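Local coordinates for tryptophan synthase alpha chain (Campylobacter jejuni, PDB 3THA), which probably catalyses the aldol cleavage of indoleglycerol phosphate to indole and glyceraldehyde 3-phosphate in the last step of tryptophan biosynthesis, at residues Lys154-Val157 and Lys158-Val161; Pro123-Ser126 and Phe127-Asp131. All coordinates share one frame; numbering follows the deposited sequence.

Contact 1. Residues Lys154-Val157 and Lys158-Val161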
loop_
_atom_site.group_PDB
_atom_site.type_symbol
_atom_site.label_atom_id
_atom_site.label_comp_id
_atom_site.label_asym_id
_atom_site.label_seq_id
_atom_site.Cartn_x
_atom_site.Cartn_y
_atom_site.Cartn_z
ATOM N N LYS B 154 -8.625 20.761 -11.097
ATOM C CA LYS B 154 -9.499 21.707 -10.386
ATOM C C LYS B 154 -10.938 21.206 -10.376
ATOM O O LYS B 154 -11.518 21.072 -9.306
ATOM C CB LYS B 154 -9.424 23.136 -10.951
ATOM C CG LYS B 154 -10.045 24.167 -10.001
ATOM C CD LYS B 154 -10.524 25.416 -10.702
ATOM C CE LYS B 154 -9.376 26.395 -10.966
ATOM N NZ LYS B 154 -9.695 27.217 -12.161
ATOM N N GLU B 155 -11.477 20.864 -11.551
ATOM C CA GLU B 155 -12.856 20.380 -11.661
ATOM C C GLU B 155 -13.095 19.046 -10.924
ATOM O O GLU B 155 -14.187 18.786 -10.420
ATOM C CB GLU B 155 -13.273 20.295 -13.126
ATOM C CG GLU B 155 -12.689 19.103 -13.917
ATOM C CD GLU B 155 -11.286 19.358 -14.495
ATOM O OE1 GLU B 155 -10.705 20.472 -14.250
ATOM O OE2 GLU B 155 -10.776 18.430 -15.198
ATOM N N ARG B 156 -12.085 18.199 -10.848
ATOM C CA ARG B 156 -12.235 16.946 -10.132
ATOM C C ARG B 156 -12.262 17.231 -8.609
ATOM O O ARG B 156 -12.925 16.542 -7.837
ATOM C CB ARG B 156 -11.122 15.962 -10.567
ATOM C CG ARG B 156 -11.032 14.658 -9.749
ATOM C CD ARG B 156 -11.937 13.555 -10.283
ATOM N NE ARG B 156 -11.789 12.310 -9.525
ATOM C CZ ARG B 156 -12.756 11.398 -9.352
ATOM N NH1 ARG B 156 -13.976 11.575 -9.886
ATOM N NH2 ARG B 156 -12.501 10.296 -8.637
ATOM N N VAL B 157 -11.589 18.298 -8.194
ATOM C CA VAL B 157 -11.553 18.671 -6.780
ATOM C C VAL B 157 -12.912 19.247 -6.354
ATOM O O VAL B 157 -13.464 18.866 -5.319
ATOM C CB VAL B 157 -10.399 19.698 -6.490
ATOM C CG1 VAL B 157 -10.502 20.291 -5.088
ATOM C CG2 VAL B 157 -9.035 19.064 -6.729
ATOM N N LYS B 158 -13.429 20.180 -7.141
ATOM C CA LYS B 158 -14.762 20.749 -6.909
ATOM C C LYS B 158 -15.785 19.605 -6.742
ATOM O O LYS B 158 -16.536 19.559 -5.767
ATOM C CB LYS B 158 -15.123 21.725 -8.037
ATOM C CG LYS B 158 -16.565 22.224 -8.068
ATOM C CD LYS B 158 -16.680 23.577 -8.815
ATOM C CE LYS B 158 -18.137 23.976 -9.143
ATOM N NZ LYS B 158 -18.953 24.463 -7.966
ATOM N N LYS B 159 -15.778 18.666 -7.672
ATOM C CA LYS B 159 -16.648 17.513 -7.588
ATOM C C LYS B 159 -16.407 16.584 -6.358
ATOM O O LYS B 159 -17.367 16.089 -5.754
ATOM C CB LYS B 159 -16.588 16.752 -8.911
ATOM C CG LYS B 159 -17.134 15.370 -8.859
ATOM C CD LYS B 159 -16.803 14.568 -10.128
ATOM C CE LYS B 159 -17.002 13.051 -9.872
ATOM N NZ LYS B 159 -18.424 12.721 -9.480
ATOM N N LEU B 160 -15.156 16.352 -5.961
ATOM C CA LEU B 160 -14.911 15.478 -4.805
ATOM C C LEU B 160 -15.281 16.137 -3.481
ATOM O O LEU B 160 -15.744 15.452 -2.548
ATOM C CB LEU B 160 -13.468 15.000 -4.778
ATOM C CG LEU B 160 -13.154 13.913 -5.813
ATOM C CD1 LEU B 160 -11.662 13.920 -6.150
ATOM C CD2 LEU B 160 -13.583 12.516 -5.333
ATOM N N VAL B 161 -15.097 17.452 -3.383
ATOM C CA VAL B 161 -15.218 18.082 -2.073
ATOM C C VAL B 161 -16.529 18.797 -1.809
ATOM O O VAL B 161 -16.933 18.942 -0.670
ATOM C CB VAL B 161 -14.026 19.004 -1.722
ATOM C CG1 VAL B 161 -12.723 18.245 -1.867
ATOM C CG2 VAL B 161 -14.025 20.251 -2.567
#
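The guanidinium of Arg156 has Leu160 CD2 over one face, 4.1 Å above the plane and displaced toward the rim; Lys159 approaches the same group obliquely, its CE 3.4 Å from Arg156 NH1. The arginine reaches both residues by a bend in its chain at chi2 (87°). Nearer the backbone the apolar part of the side chain takes over, with Arg156 CG 3.7 Å from Leu160 CD1. The two cationic ends do not meet, Arg156 NH1 and Lys159 NZ staying 4.6 Å apart; Arg156 NH1 has its salt-bridge partner in Glu128. All this happens along helix 154-161, the crossover helix of a beta-alpha-beta unit in the TIM barrel, between strands 143-148 and 168-171. Four i to i+4 backbone bonds hold its turns, the straightest from Lys158 N to Lys154 O (3.0 Å, 170° at the hydrogen). On the buried flank, Val157 CG1 faces Val161 CG2 at 4.3 Å. That second methyl sits between the backbone N and carbonyl carbon of Val161 (chi1 -54° for CG1), close over the Val157 carbonyl. Val157 also packs on Ile194 and Lys190 of helix 180-195, while Val161 touches Phe197.

Contact 2. Residues Pro123-Ser126 and Phe127-Asp131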
loop_
_atom_site.group_PDB
_atom_site.type_symbol
_atom_site.label_atom_id
_atom_site.label_comp_id
_atom_site.label_asym_id
_atom_site.label_seq_id
_atom_site.Cartn_x
_atom_site.Cartn_y
_atom_site.Cartn_z
ATOM N N PRO B 123 -7.704 3.524 1.711
ATOM C CA PRO B 123 -6.722 3.707 0.688
ATOM C C PRO B 123 -7.105 2.856 -0.488
ATOM O O PRO B 123 -7.531 1.686 -0.310
ATOM C CB PRO B 123 -5.422 3.100 1.322
ATOM C CG PRO B 123 -5.654 3.245 2.768
ATOM C CD PRO B 123 -7.108 2.984 2.957
ATOM N N GLU B 124 -6.861 3.426 -1.666
ATOM C CA GLU B 124 -7.028 2.787 -2.950
ATOM C C GLU B 124 -8.492 2.433 -3.275
ATOM O O GLU B 124 -8.764 1.784 -4.310
ATOM C CB GLU B 124 -6.088 1.601 -3.123
ATOM C CG GLU B 124 -4.639 1.854 -2.629
ATOM C CD GLU B 124 -3.848 2.886 -3.451
ATOM O OE1 GLU B 124 -4.374 3.407 -4.485
ATOM O OE2 GLU B 124 -2.698 3.171 -3.026
ATOM N N LEU B 125 -9.429 2.905 -2.445
ATOM C CA LEU B 125 -10.827 2.870 -2.857
ATOM C C LEU B 125 -11.100 4.175 -3.576
ATOM O O LEU B 125 -11.230 5.212 -2.933
ATOM C CB LEU B 125 -11.774 2.685 -1.684
ATOM C CG LEU B 125 -13.247 2.417 -2.006
ATOM C CD1 LEU B 125 -13.417 1.035 -2.615
ATOM C CD2 LEU B 125 -14.048 2.512 -0.732
ATOM N N SER B 126 -11.157 4.151 -4.900
ATOM C CA SER B 126 -11.475 5.382 -5.632
ATOM C C SER B 126 -12.929 5.818 -5.390
ATOM O O SER B 126 -13.782 5.034 -4.927
ATOM C CB SER B 126 -11.277 5.215 -7.145
ATOM O OG SER B 126 -12.327 4.418 -7.654
ATOM N N PHE B 127 -13.215 7.073 -5.728
ATOM C CA PHE B 127 -14.548 7.606 -5.489
ATOM C C PHE B 127 -15.637 6.785 -6.203
ATOM O O PHE B 127 -16.714 6.492 -5.654
ATOM C CB PHE B 127 -14.609 9.053 -5.942
ATOM C CG PHE B 127 -15.983 9.644 -5.833
ATOM C CD1 PHE B 127 -16.841 9.648 -6.946
ATOM C CD2 PHE B 127 -16.449 10.128 -4.597
ATOM C CE1 PHE B 127 -18.130 10.166 -6.835
ATOM C CE2 PHE B 127 -17.744 10.648 -4.467
ATOM C CZ PHE B 127 -18.591 10.669 -5.589
ATOM N N GLU B 128 -15.343 6.442 -7.442
ATOM C CA GLU B 128 -16.245 5.690 -8.292
ATOM C C GLU B 128 -16.614 4.305 -7.725
ATOM O O GLU B 128 -17.686 3.781 -8.075
ATOM C CB GLU B 128 -15.613 5.543 -9.676
ATOM C CG GLU B 128 -15.644 6.852 -10.512
ATOM C CD GLU B 128 -14.442 7.823 -10.254
ATOM O OE1 GLU B 128 -13.534 7.537 -9.408
ATOM O OE2 GLU B 128 -14.430 8.898 -10.929
ATOM N N GLU B 129 -15.737 3.728 -6.879
ATOM C CA GLU B 129 -15.950 2.397 -6.300
ATOM C C GLU B 129 -16.670 2.502 -4.985
ATOM O O GLU B 129 -17.138 1.510 -4.444
ATOM C CB GLU B 129 -14.625 1.675 -6.045
ATOM C CG GLU B 129 -13.985 1.033 -7.235
ATOM C CD GLU B 129 -12.586 0.536 -6.907
ATOM O OE1 GLU B 129 -12.435 -0.590 -6.353
ATOM O OE2 GLU B 129 -11.627 1.290 -7.190
ATOM N N SER B 130 -16.759 3.718 -4.474
ATOM C CA SER B 130 -17.229 3.954 -3.119
ATOM C C SER B 130 -18.718 3.840 -2.847
ATOM O O SER B 130 -19.115 3.863 -1.687
ATOM C CB SER B 130 -16.748 5.328 -2.670
ATOM O OG SER B 130 -15.324 5.374 -2.690
ATOM N N ASP B 131 -19.542 3.710 -3.886
ATOM C CA ASP B 131 -20.978 4.007 -3.777
ATOM C C ASP B 131 -21.639 3.297 -2.616
ATOM O O ASP B 131 -22.352 3.920 -1.850
ATOM C CB ASP B 131 -21.737 3.770 -5.124
ATOM C CG ASP B 131 -21.179 4.648 -6.274
ATOM O OD1 ASP B 131 -20.219 5.445 -6.020
ATOM O OD2 ASP B 131 -21.657 4.534 -7.434
#
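Glu129 reaches alongside Ser126 and Leu125, most of its side chain following the Ser126 hydroxyl. Its CB lies 3.6 Å from Ser126 O and 3.7 Å from the Leu125 CD1 methyl, the two side chains running askew. CG comes next, 3.8 Å from Ser126 OG, and CD stays about 4.0 Å from that same oxygen. At the tip OE1 turns to the Leu125 CD1 methyl, while Glu129 OE2 accepts a hydrogen bond from Ser126 OG (3.2 Å) on its anti side, 18° out of the carboxylate plane. The hydroxyl can give this bond because chi1 of Ser126 (73°) tucks it between its own N and carbonyl carbon. Ser126 O is gripped twice, from opposite faces of its plane: Ser130 OG donates at 2.7 Å and Glu129 N at 3.1 Å. The latter bond closes the turn Ser126-Glu129 that opens the short 3-10 segment 127-129, and the two donors fix the carbonyl's orientation. Leu125 CG makes van der Waals contact with the Ser130 hydroxyl, 3.7 Å from Ser130 OG. Asn98 of the second subunit packs on Ser126 and Glu129 and hydrogen-bonds to Glu124 O. The turn links strand 117-121 to helix 131-140, with Leu125 against Leu133, and Phe127 touching both Ile134 of that helix and helix 154-161.

From the N terminus, contact 2 comes first: the chain leaves strand 117-121, folds the 123-131 loop upon itself and enters helix 131-140. After strand 143-148 it reaches contact 1 within helix 154-161, then runs on to strand 168-171. Both contacts are local and stand in series, neither nesting nor crossing, yet their centres are only about 15 Å apart. They meet through the Phe127-Glu128 step: Glu128 OE2 forms a salt bridge with Arg156 NH1 (2.9 Å), and Phe127 CB packs against Leu160 CD2 at 3.7 Å. The turn ahead of one outer helix of the barrel is thus tied to the next outer helix along the chain.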